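Local coordinates for tyrosinase (Aspergillus oryzae, PDB 6JU8), which probably oxidises L-tyrosine and L-dopa to L-dopaquinone with molecular oxygen at a dinuclear copper centre, a reaction of melanin biosynthesis, at residues Q54-P57 with L58-L62; T220-G224 with W225-L229; Q256-L259 with R260-A264; S279-L283 with Q284-F288; T442-A445 with S446-R449. The protein carries 1 engineered substitution. All coordinates share one frame; numbering follows the deposited sequence. Where two conformers were deposited one is given.

Contact 1 of 5, residues Q54-P57 with L58-L62; sequences QNRP and LNDQL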
# COMPACT_ATOMS: atom_id res chain seq x y z
N GLN A 54 20.58 -0.90 6.28
CA GLN A 54 19.91 -0.07 5.28
C GLN A 54 20.31 1.39 5.42
O GLN A 54 20.28 2.11 4.41
CB GLN A 54 18.38 -0.19 5.46
CG GLN A 54 17.90 -1.53 4.89
CD GLN A 54 16.42 -1.77 5.06
OE1 GLN A 54 15.78 -1.05 5.84
NE2 GLN A 54 15.89 -2.78 4.39
N ASN A 55 20.67 1.86 6.61
CA ASN A 55 21.05 3.26 6.81
C ASN A 55 22.53 3.52 6.60
O ASN A 55 22.98 4.68 6.72
CB ASN A 55 20.63 3.72 8.21
CG ASN A 55 19.12 3.77 8.37
OD1 ASN A 55 18.40 3.91 7.38
ND2 ASN A 55 18.65 3.68 9.61
N ARG A 56 23.33 2.51 6.28
CA ARG A 56 24.76 2.74 6.00
C ARG A 56 24.86 3.49 4.68
O ARG A 56 24.00 3.32 3.82
CB ARG A 56 25.52 1.42 5.93
CG ARG A 56 25.68 0.71 7.27
CD ARG A 56 26.11 -0.73 7.04
NE ARG A 56 26.33 -1.42 8.29
CZ ARG A 56 26.64 -2.69 8.49
NH1 ARG A 56 26.75 -3.49 7.44
NH2 ARG A 56 26.83 -3.17 9.72
N PRO A 57 25.90 4.30 4.50
CA PRO A 57 26.03 5.09 3.28
C PRO A 57 26.58 4.29 2.10
O PRO A 57 27.08 3.18 2.24
CB PRO A 57 27.01 6.18 3.68
CG PRO A 57 27.87 5.54 4.73
CD PRO A 57 26.98 4.56 5.47
N LEU A 58 26.52 4.94 0.92
CA LEU A 58 26.88 4.28 -0.32
C LEU A 58 28.34 3.89 -0.36
O LEU A 58 28.75 2.97 -1.07
CB LEU A 58 26.61 5.23 -1.50
CG LEU A 58 25.12 5.43 -1.80
CD1 LEU A 58 24.91 6.57 -2.79
CD2 LEU A 58 24.51 4.15 -2.36
N ASN A 59 29.18 4.60 0.40
CA ASN A 59 30.61 4.30 0.30
C ASN A 59 30.94 3.11 1.19
O ASN A 59 32.10 2.70 1.23
CB ASN A 59 31.47 5.51 0.65
CG ASN A 59 31.44 5.90 2.11
OD1 ASN A 59 30.55 5.55 2.87
ND2 ASN A 59 32.44 6.64 2.57
N ASP A 60 29.95 2.57 1.89
CA ASP A 60 30.14 1.35 2.68
C ASP A 60 29.62 0.18 1.86
O ASP A 60 28.43 0.13 1.57
CB ASP A 60 29.39 1.46 4.01
CG ASP A 60 29.58 0.30 4.96
OD1 ASP A 60 30.02 -0.79 4.52
OD2 ASP A 60 29.28 0.44 6.18
N GLN A 61 30.49 -0.72 1.41
CA GLN A 61 30.05 -1.78 0.52
C GLN A 61 29.20 -2.81 1.27
O GLN A 61 28.60 -3.67 0.61
CB GLN A 61 31.26 -2.44 -0.15
CG GLN A 61 32.10 -3.26 0.82
CD GLN A 61 33.11 -4.10 0.05
OE1 GLN A 61 33.31 -3.84 -1.13
NE2 GLN A 61 33.70 -5.06 0.75
N LEU A 62 29.08 -2.71 2.59
CA LEU A 62 28.14 -3.55 3.35
C LEU A 62 26.85 -2.82 3.69
O LEU A 62 26.10 -3.28 4.56
CB LEU A 62 28.83 -4.09 4.61
CG LEU A 62 30.14 -4.86 4.39
CD1 LEU A 62 30.65 -5.42 5.70
CD2 LEU A 62 29.95 -6.00 3.38

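Contact 2 of 5, residues T220-G224 with W225-L229; sequences TEEHG and WSFDL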
# COMPACT_ATOMS: atom_id res chain seq x y z
N THR A 220 12.15 -2.92 -20.75
CA THR A 220 11.54 -4.24 -20.64
C THR A 220 10.57 -4.43 -21.79
O THR A 220 10.05 -3.45 -22.32
CB THR A 220 10.73 -4.35 -19.33
OG1 THR A 220 10.19 -5.67 -19.16
CG2 THR A 220 9.53 -3.42 -19.36
N GLU A 221 10.30 -5.65 -22.20
CA GLU A 221 9.32 -5.91 -23.24
C GLU A 221 8.01 -6.40 -22.61
O GLU A 221 8.01 -7.30 -21.76
CB GLU A 221 9.84 -6.95 -24.22
CG GLU A 221 11.13 -6.60 -24.94
CD GLU A 221 10.96 -5.45 -25.91
OE1 GLU A 221 10.14 -5.55 -26.84
OE2 GLU A 221 11.65 -4.44 -25.71
N GLU A 222 6.91 -5.82 -23.07
CA GLU A 222 5.57 -6.23 -22.70
C GLU A 222 4.75 -6.38 -23.97
O GLU A 222 4.70 -5.42 -24.76
CB GLU A 222 4.89 -5.23 -21.75
CG GLU A 222 5.68 -5.00 -20.48
CD GLU A 222 5.05 -4.04 -19.51
OE1 GLU A 222 3.98 -3.45 -19.78
OE2 GLU A 222 5.60 -3.88 -18.38
N HIS A 223 4.17 -7.55 -24.22
CA HIS A 223 3.38 -7.79 -25.42
C HIS A 223 4.18 -7.38 -26.66
O HIS A 223 3.65 -6.84 -27.61
CB HIS A 223 2.00 -7.17 -25.36
CG HIS A 223 1.82 -5.76 -24.89
ND1 HIS A 223 2.00 -4.67 -25.72
CD2 HIS A 223 1.44 -5.24 -23.70
CE1 HIS A 223 1.76 -3.55 -25.08
NE2 HIS A 223 1.41 -3.86 -23.83
N GLY A 224 5.49 -7.65 -26.66
CA GLY A 224 6.35 -7.44 -27.80
C GLY A 224 6.80 -6.02 -28.03
O GLY A 224 7.50 -5.73 -29.00
N TRP A 225 6.44 -5.11 -27.14
CA TRP A 225 6.81 -3.69 -27.28
C TRP A 225 7.70 -3.29 -26.11
O TRP A 225 7.58 -3.86 -25.02
CB TRP A 225 5.59 -2.77 -27.24
CG TRP A 225 4.78 -2.83 -28.50
CD1 TRP A 225 5.08 -3.49 -29.66
CD2 TRP A 225 3.53 -2.17 -28.72
NE1 TRP A 225 4.09 -3.30 -30.59
CE2 TRP A 225 3.13 -2.48 -30.03
CE3 TRP A 225 2.74 -1.35 -27.92
CZ2 TRP A 225 1.93 -2.00 -30.58
CZ3 TRP A 225 1.55 -0.87 -28.45
CH2 TRP A 225 1.17 -1.19 -29.77
N SER A 226 8.54 -2.30 -26.32
CA SER A 226 9.49 -1.84 -25.31
C SER A 226 8.92 -0.77 -24.39
O SER A 226 8.26 0.16 -24.85
CB SER A 226 10.70 -1.22 -26.02
OG SER A 226 11.31 -2.13 -26.90
N PHE A 227 9.20 -0.90 -23.09
CA PHE A 227 8.83 0.09 -22.09
C PHE A 227 10.03 0.38 -21.19
O PHE A 227 10.72 -0.56 -20.80
CB PHE A 227 7.64 -0.40 -21.24
CG PHE A 227 6.41 -0.53 -22.10
CD1 PHE A 227 5.55 0.53 -22.35
CD2 PHE A 227 6.19 -1.74 -22.74
CE1 PHE A 227 4.48 0.38 -23.21
CE2 PHE A 227 5.10 -1.89 -23.60
CZ PHE A 227 4.25 -0.83 -23.83
N ASP A 228 10.23 1.65 -20.87
CA ASP A 228 11.26 2.04 -19.92
C ASP A 228 10.66 2.16 -18.52
O ASP A 228 9.99 3.13 -18.15
CB ASP A 228 11.92 3.34 -20.39
CG ASP A 228 12.61 3.19 -21.73
OD1 ASP A 228 13.41 2.24 -21.86
OD2 ASP A 228 12.35 3.97 -22.66
N LEU A 229 10.84 1.10 -17.73
CA LEU A 229 10.26 1.11 -16.37
C LEU A 229 10.93 2.19 -15.57
O LEU A 229 12.17 2.20 -15.51
CB LEU A 229 10.52 -0.26 -15.73
CG LEU A 229 9.92 -1.48 -16.46
CD1 LEU A 229 10.23 -2.76 -15.71
CD2 LEU A 229 8.42 -1.26 -16.58

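Contact 3 of 5, residues Q256-L259 with R260-A264; sequences QNWL and RANLA. With NO3 (nitrate ion), chain E.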
# COMPACT_ATOMS: atom_id res chain seq x y z
N GLN A 256 3.25 -0.80 -1.30
CA GLN A 256 3.43 -2.25 -1.18
C GLN A 256 2.07 -2.87 -1.43
O GLN A 256 1.30 -3.07 -0.48
CB GLN A 256 3.98 -2.58 0.21
CG GLN A 256 5.25 -1.78 0.54
CD GLN A 256 6.26 -1.77 -0.58
OE1 GLN A 256 6.59 -2.80 -1.15
NE2 GLN A 256 6.77 -0.59 -0.91
N ASN A 257 1.75 -3.10 -2.71
CA ASN A 257 0.38 -3.51 -3.06
C ASN A 257 0.26 -5.03 -2.96
O ASN A 257 0.12 -5.76 -3.93
CB ASN A 257 0.02 -2.94 -4.42
CG ASN A 257 0.12 -1.42 -4.36
OD1 ASN A 257 -0.69 -0.76 -3.71
ND2 ASN A 257 1.12 -0.84 -5.01
N TRP A 258 0.38 -5.50 -1.72
CA TRP A 258 0.50 -6.91 -1.38
C TRP A 258 -0.75 -7.71 -1.70
O TRP A 258 -0.63 -8.92 -1.96
CB TRP A 258 0.92 -7.07 0.07
CG TRP A 258 -0.01 -6.54 1.13
CD1 TRP A 258 0.03 -5.31 1.74
CD2 TRP A 258 -1.11 -7.26 1.72
NE1 TRP A 258 -0.98 -5.21 2.67
CE2 TRP A 258 -1.69 -6.40 2.68
CE3 TRP A 258 -1.65 -8.53 1.55
CZ2 TRP A 258 -2.80 -6.78 3.44
CZ3 TRP A 258 -2.75 -8.92 2.31
CH2 TRP A 258 -3.31 -8.02 3.26
N LEU A 259 -1.92 -7.09 -1.78
CA LEU A 259 -3.11 -7.87 -2.15
C LEU A 259 -3.01 -8.29 -3.61
O LEU A 259 -3.51 -9.37 -3.97
CB LEU A 259 -4.39 -7.03 -2.00
CG LEU A 259 -4.77 -6.65 -0.57
CD1 LEU A 259 -5.86 -5.59 -0.60
CD2 LEU A 259 -5.23 -7.89 0.20
N ARG A 260 -2.39 -7.44 -4.45
CA ARG A 260 -2.30 -7.78 -5.88
C ARG A 260 -1.26 -8.89 -6.06
O ARG A 260 -1.43 -9.80 -6.87
CB ARG A 260 -1.95 -6.54 -6.70
CG ARG A 260 -2.23 -6.77 -8.19
CD ARG A 260 -2.48 -5.42 -8.87
NE ARG A 260 -3.84 -4.98 -8.57
CZ ARG A 260 -4.59 -4.18 -9.29
NH1 ARG A 260 -4.11 -3.63 -10.39
NH2 ARG A 260 -5.84 -3.92 -8.90
N ALA A 261 -0.17 -8.84 -5.28
CA ALA A 261 0.84 -9.90 -5.31
C ALA A 261 0.21 -11.23 -4.89
O ALA A 261 0.38 -12.26 -5.52
CB ALA A 261 1.98 -9.58 -4.37
N ASN A 262 -0.61 -11.22 -3.83
CA ASN A 262 -1.24 -12.45 -3.40
C ASN A 262 -2.23 -12.97 -4.45
O ASN A 262 -2.28 -14.18 -4.72
CB ASN A 262 -1.99 -12.27 -2.08
CG ASN A 262 -1.07 -12.17 -0.88
OD1 ASN A 262 0.14 -12.30 -1.01
ND2 ASN A 262 -1.66 -11.92 0.29
N LEU A 263 -2.97 -12.07 -5.10
CA LEU A 263 -3.85 -12.49 -6.18
C LEU A 263 -3.05 -13.20 -7.28
O LEU A 263 -3.44 -14.26 -7.78
CB LEU A 263 -4.56 -11.27 -6.79
CG LEU A 263 -5.52 -11.53 -7.94
CD1 LEU A 263 -6.74 -12.31 -7.47
CD2 LEU A 263 -5.98 -10.20 -8.56
N ALA A 264 -1.92 -12.61 -7.69
CA ALA A 264 -1.09 -13.19 -8.74
C ALA A 264 -0.54 -14.55 -8.33
O ALA A 264 -0.49 -15.46 -9.14
CB ALA A 264 0.07 -12.25 -9.04
N NO3 E . -4.40 -4.33 -5.07
O1 NO3 E . -4.83 -4.21 -3.93
O2 NO3 E . -3.37 -3.81 -5.48
O3 NO3 E . -5.13 -5.01 -5.84

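Contact 4 of 5, residues S279-L283 with Q284-F288; sequences SVPTL and QDMTF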
# COMPACT_ATOMS: atom_id res chain seq x y z
N SER A 279 -1.96 -30.19 -17.78
CA SER A 279 -2.75 -29.27 -16.99
C SER A 279 -1.92 -28.00 -16.82
O SER A 279 -0.74 -28.00 -17.16
CB SER A 279 -3.11 -29.82 -15.61
OG SER A 279 -1.95 -30.02 -14.83
N VAL A 280 -2.56 -26.96 -16.32
CA VAL A 280 -1.83 -25.75 -15.94
C VAL A 280 -1.75 -25.74 -14.42
O VAL A 280 -2.76 -25.50 -13.76
CB VAL A 280 -2.60 -24.50 -16.43
CG1 VAL A 280 -1.94 -23.26 -15.86
CG2 VAL A 280 -2.63 -24.51 -17.95
N PRO A 281 -0.60 -26.11 -13.87
CA PRO A 281 -0.48 -26.31 -12.43
C PRO A 281 -0.55 -25.00 -11.66
O PRO A 281 -0.18 -23.94 -12.13
CB PRO A 281 0.92 -26.90 -12.27
CG PRO A 281 1.24 -27.46 -13.63
CD PRO A 281 0.66 -26.44 -14.59
N THR A 282 -1.03 -25.13 -10.42
CA THR A 282 -0.85 -24.05 -9.46
C THR A 282 0.62 -23.88 -9.08
O THR A 282 1.46 -24.75 -9.42
CB THR A 282 -1.65 -24.35 -8.19
OG1 THR A 282 -1.10 -25.53 -7.58
CG2 THR A 282 -3.13 -24.61 -8.48
N LEU A 283 0.96 -22.79 -8.39
CA LEU A 283 2.34 -22.64 -7.95
C LEU A 283 2.72 -23.77 -7.00
O LEU A 283 3.86 -24.25 -7.06
CB LEU A 283 2.57 -21.26 -7.35
CG LEU A 283 3.95 -20.99 -6.73
CD1 LEU A 283 5.10 -21.22 -7.72
CD2 LEU A 283 3.98 -19.55 -6.18
N GLN A 284 1.81 -24.19 -6.10
CA GLN A 284 2.19 -25.28 -5.20
C GLN A 284 2.44 -26.57 -5.99
O GLN A 284 3.40 -27.31 -5.72
CB GLN A 284 1.11 -25.51 -4.15
CG GLN A 284 1.45 -26.63 -3.18
CD GLN A 284 0.40 -26.73 -2.07
OE1 GLN A 284 -0.50 -27.54 -2.19
NE2 GLN A 284 0.51 -25.90 -1.05
N ASP A 285 1.54 -26.87 -6.93
CA ASP A 285 1.74 -28.12 -7.68
C ASP A 285 2.99 -28.07 -8.54
O ASP A 285 3.70 -29.07 -8.70
CB ASP A 285 0.50 -28.43 -8.51
CG ASP A 285 0.64 -29.82 -9.14
OD1 ASP A 285 0.95 -30.79 -8.42
OD2 ASP A 285 0.42 -29.93 -10.34
N MET A 286 3.26 -26.90 -9.14
CA MET A 286 4.48 -26.81 -9.96
C MET A 286 5.71 -27.07 -9.12
O MET A 286 6.67 -27.73 -9.55
CB MET A 286 4.57 -25.43 -10.63
CG MET A 286 5.56 -25.41 -11.77
SD MET A 286 4.96 -26.27 -13.24
CE MET A 286 4.02 -24.93 -14.00
N THR A 287 5.70 -26.58 -7.89
CA THR A 287 6.81 -26.77 -6.95
C THR A 287 6.90 -28.23 -6.55
O THR A 287 7.99 -28.85 -6.49
CB THR A 287 6.62 -25.84 -5.73
OG1 THR A 287 6.62 -24.49 -6.20
CG2 THR A 287 7.79 -25.99 -4.77
N PHE A 288 5.77 -28.87 -6.26
CA PHE A 288 5.73 -30.31 -6.01
C PHE A 288 6.34 -31.10 -7.15
O PHE A 288 7.16 -32.00 -6.93
CB PHE A 288 4.29 -30.74 -5.77
CG PHE A 288 4.14 -32.21 -5.45
CD1 PHE A 288 4.52 -32.74 -4.23
CD2 PHE A 288 3.64 -33.06 -6.42
CE1 PHE A 288 4.39 -34.11 -3.97
CE2 PHE A 288 3.48 -34.40 -6.14
CZ PHE A 288 3.85 -34.95 -4.92
O HOH W 1 -1.89 -29.76 -11.83

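Contact 5 of 5, residues T442-A445 with S446-R449; sequences TKDA and SRIR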
# COMPACT_ATOMS: atom_id res chain seq x y z
N THR A 442 15.65 -30.81 5.41
CA THR A 442 16.82 -31.60 4.97
C THR A 442 17.53 -32.25 6.15
O THR A 442 18.60 -32.85 5.97
CB THR A 442 17.81 -30.79 4.13
OG1 THR A 442 18.16 -29.53 4.73
CG2 THR A 442 17.19 -30.43 2.79
N LYS A 443 16.98 -32.20 7.36
CA LYS A 443 17.73 -32.81 8.47
C LYS A 443 17.71 -34.32 8.42
O LYS A 443 18.70 -34.99 8.72
CB LYS A 443 17.20 -32.31 9.81
CG LYS A 443 17.57 -30.85 10.12
N ASP A 444 16.57 -34.89 8.02
CA ASP A 444 16.34 -36.33 8.08
C ASP A 444 15.94 -36.87 6.71
O ASP A 444 14.81 -36.67 6.23
CB ASP A 444 15.24 -36.66 9.08
CG ASP A 444 14.98 -38.14 9.25
OD1 ASP A 444 14.02 -38.45 10.02
OD2 ASP A 444 15.69 -38.97 8.65
N ALA A 445 16.88 -37.61 6.10
CA ALA A 445 16.61 -38.07 4.74
C ALA A 445 15.50 -39.11 4.71
O ALA A 445 14.94 -39.35 3.64
CB ALA A 445 17.84 -38.61 4.05
N SER A 446 15.17 -39.71 5.84
CA SER A 446 14.09 -40.67 5.87
C SER A 446 12.71 -40.01 5.81
O SER A 446 11.71 -40.69 5.57
CB SER A 446 14.14 -41.53 7.15
OG SER A 446 15.31 -42.32 7.19
N ARG A 447 12.67 -38.72 6.11
CA ARG A 447 11.41 -38.01 6.29
C ARG A 447 11.10 -37.12 5.10
O ARG A 447 9.98 -36.65 4.92
CB ARG A 447 11.53 -37.16 7.56
CG ARG A 447 10.19 -36.58 8.06
CD ARG A 447 10.46 -35.99 9.44
NE ARG A 447 9.28 -35.35 10.03
CZ ARG A 447 9.16 -35.20 11.34
NH1 ARG A 447 10.10 -35.62 12.18
NH2 ARG A 447 8.09 -34.62 11.84
N ILE A 448 12.12 -36.81 4.29
CA ILE A 448 11.96 -35.70 3.34
C ILE A 448 10.87 -35.94 2.32
O ILE A 448 10.14 -34.99 1.96
CB ILE A 448 13.31 -35.32 2.71
CG1 ILE A 448 13.20 -33.99 1.95
CG2 ILE A 448 13.92 -36.39 1.83
CD1 ILE A 448 14.53 -33.41 1.57
N ARG A 449 10.74 -37.15 1.79
CA ARG A 449 9.75 -37.36 0.71
C ARG A 449 8.34 -37.20 1.25
O ARG A 449 7.44 -36.65 0.62
CB ARG A 449 10.01 -38.70 0.03
CG ARG A 449 11.35 -38.71 -0.71
CD ARG A 449 11.36 -39.83 -1.74
NE ARG A 449 12.29 -39.52 -2.82
CZ ARG A 449 11.93 -39.09 -4.03
NH1 ARG A 449 10.66 -38.90 -4.34
NH2 ARG A 449 12.87 -38.85 -4.93
O HOH W 2 12.84 -36.57 11.56
O HOH W 3 12.28 -39.67 2.46

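Contact 1 of 5, residues Q54-P57 with L58-L62
Arg56 reaches past Asp60 to the backbone of Leu62 and ties together the two ends of a loop that folds back at Pro57. Its chain is extended from CG to NE, which carries the guanidinium far enough for Arg56 NH1 to donate to Leu62 O at 3.0 Å. The oxygen lies close to the guanidinium plane, but the donor sits above the plane of the Leu62 carbonyl. On the way, Arg56 CD packs against Asp60 OD2 at 3.5 Å. The carboxylate and guanidinium planes are 16° apart, yet Asp60 OD2 stays 4.1 Å from Arg56 NE and well out of the guanidinium plane, so any attraction is probably one of charge alone, with no N-H pointing at the oxygen.

A type I beta turn from Pro57 to Asp60 forms the bend, closed by Asp60 N donating to Pro57 O at 3.0 Å. Asp60 then starts a second, smaller turn: with CG anti to its own N (chi1 -176°), Asp60 OD1 accepts from Leu62 N at 2.9 Å, an Asx turn. The N-H comes from above the carboxylate plane and helps to hold the carboxylate's rotation. This inner part is tight. The outer side is looser and lies at the surface, where Asn59 OD1 lies against the exposed Pro57 ring, 3.3 Å from Pro57 CG.

The loop links helix 41-55 to helix 64-69. Arg56 and Leu62 lean on Val117 of helix 103-129, whereas Leu58 packs on Phe65 and its carbonyl accepts from Arg66, both on helix 64-69.

Contact 2 of 5, residues T220-G224 with W225-L229
Three rings, those of His223, Trp225 and Phe227, gather at the turn of a two-stranded antiparallel hairpin. The imidazole of His223 presents an edge to one face of the Trp225 indole, its plane turned 66° from the six-membered ring, with His223 CE1 3.7 Å from Trp225 CE3. Phe227 in turn directs its edge toward the face of His223, the ring centroids 5.6 Å apart. Both pairs are offset edge-to-face stacks. Glu222 OE1 lies over one face of Phe227, and Glu222 O lies at its edge, in plane. Gly224 O sits at the edge of the indole.

His223 and Gly224 occupy the corners of a type I' beta turn, both with positive phi. Glu222 and Trp225 flank it as a hydrogen-bonded pair, Glu222 N meeting Trp225 O at 2.8 Å. Thr220 and Phe227 form the next such pair, joined in both directions. Glu221 and Ser226, between them, project from the other face of the sheet, where Ser226 OG donates to the syn lone pair of Glu221 OE2 at 2.6 Å; the bend of Glu221 at chi2 (-68°) brings the carboxylate across. At the far end Thr220 CG2 packs on Leu229 CG at 3.5 Å.

Strands 218-222 and 225-229 make up this sheet. Its ring-bearing face rests on the loop just beyond strand 342-343: Ser345 OG bonds both Glu222 OE1 and His223 NE2, and Phe344 packs against Leu229.

Contact 3 of 5, residues Q256-L259 with R260-A264
The carbonyl oxygen of Asn257 receives two backbone N-H groups, from Arg260 N at 3.1 Å and Ala261 N at 3.4 Å, both weak. This is the opening turn of helix 258-267, with Asn257 in the N-cap position and also the centre of an inverse gamma turn. Its amide does not cap the helix; Asn257 ND2 donates instead to Lys239 O and Gly254 O. Regular helical bonding then sets in, Asn262 N meeting Trp258 O and Leu263 N meeting Leu259 O, each at 3.0 Å.

A nitrate, probably from the crystallisation liquor, lies beside the turn. Bending at chi3 (-78°), the Arg260 chain brings its guanidinium edge to the ion, so that Arg260 NE donates to nitrate O3 at 3.0 Å and NH2 adds a weak bond to the same oxygen. Leu259 CB rests 3.4 Å from nitrate O1. Arg260 NE of the second subunit also binds the ion, which therefore bridges two copies of one arginine and may offset their charges where the subunits pack. Arg260 NH1 is taken by Trp355 O.

On another side of the helix, Asn262 is anchored by OD1, which accepts from Leu170 N, and its ND2 makes a weak bond to Tyr246 OH of the second subunit. That amide is turned 66° from the Trp258 indole, and its ND2 lies at the ring edge, in plane, 3.6 Å from Trp258 CE3.

Contact 4 of 5, residues S279-L283 with Q284-F288
Met286 folds back over Pro281 at the start of helix 283-292. Met286 CB lies 3.4 Å from Thr282 O, the oxygen that also accepts from Met286 N. Bends at chi2 (73°) and chi3 (85°) then curl the chain round, bringing Met286 SD 3.9 Å from Pro281 CG and the terminal Met286 CE 3.7 Å from Pro281 CD. The thioether thus crosses the pyrrolidine ring of the residue just before the N-cap, and the Met286 side chain also touches Trp270, whose NE1 donates to Pro281 O.

Thr282 is the N-cap. With chi1 at 64°, the hydroxyl is tucked back over its own backbone, and Thr282 OG1 accepts from Asp285 N at 3.0 Å in a nearly straight bond. At the next residue, Leu283 O is gripped twice: Thr287 N and Thr287 OG1 reach it from opposite faces of the carbonyl plane, Thr287 OG1 at 2.9 Å.

Asp285 OD2 rests against Pro281 CB, takes a 2.8 Å bond from a water that also meets Ser279 OG, and pairs with Arg289 in a salt bridge. The helix start therefore has an N-H met by a side-chain oxygen and a carboxylate close to its positive end; that position and the arginine would both be expected to favour the ionised form of Asp285.

Contact 5 of 5, residues T442-A445 with S446-R449
This is a local, partly buried turn contact, where the loop after strand 420-423 runs into helix 448-456, the last helix of the chain. Asp444 OD2 accepts from Ser446 N at 3.0 Å, two residues on, which makes an Asx turn; the N-H comes from well above the carboxylate plane. Asp444 O meanwhile accepts from Arg447 N, also at 3.0 Å, closing a turn over Ala445 and Ser446. Because Asp444 CG stands anti to the backbone N (chi1 -177°), the carboxylate lies beside this turn, with Asp444 OD1 3.7 Å from Arg447 CB.

Arg447 runs out extended, and its guanidinium is turned 77° from the Asp444 carboxylate. The opposite charges do not touch directly: a water donates to Asp444 OD1 at 2.7 Å and accepts from Arg447 NH1 at the guanidinium edge.

The inner side is apolar. The Thr442 and Ile448 side chains lie side by side, Thr442 CG2 4.2 Å from Ile448 CD1, and both pack on Thr388 of helix 371-389; Thr442 OG1 bonds to Asp438. Ile448 CG2 lies 3.6 Å from Ala445 O. A second water links that carbonyl to the helix, donating to Ala445 O at 2.9 Å and accepting from Arg449 N at 3.0 Å.

In the fold
The five contacts follow one another along the chain, each a local turn, hairpin or helix start, and none touches another. Contacts 2, 3 and 4 lie within the common central domain, in the structure around the copper held by His332, His336 and His376: each has a side chain about 11 Å from that of His336, and contact 4 comes within about 9 Å of His332. Contacts 3 and 4 open consecutive helices, 258-267 and 283-292. Contact 5 begins helix 448-456, which packs on helix 283-292. Contacts 1 and 5 lie away from the copper sites, and contact 1 is about 40 Å between centres from contacts 4 and 5, across the chain's centre. Contact 3 alone reaches the second subunit.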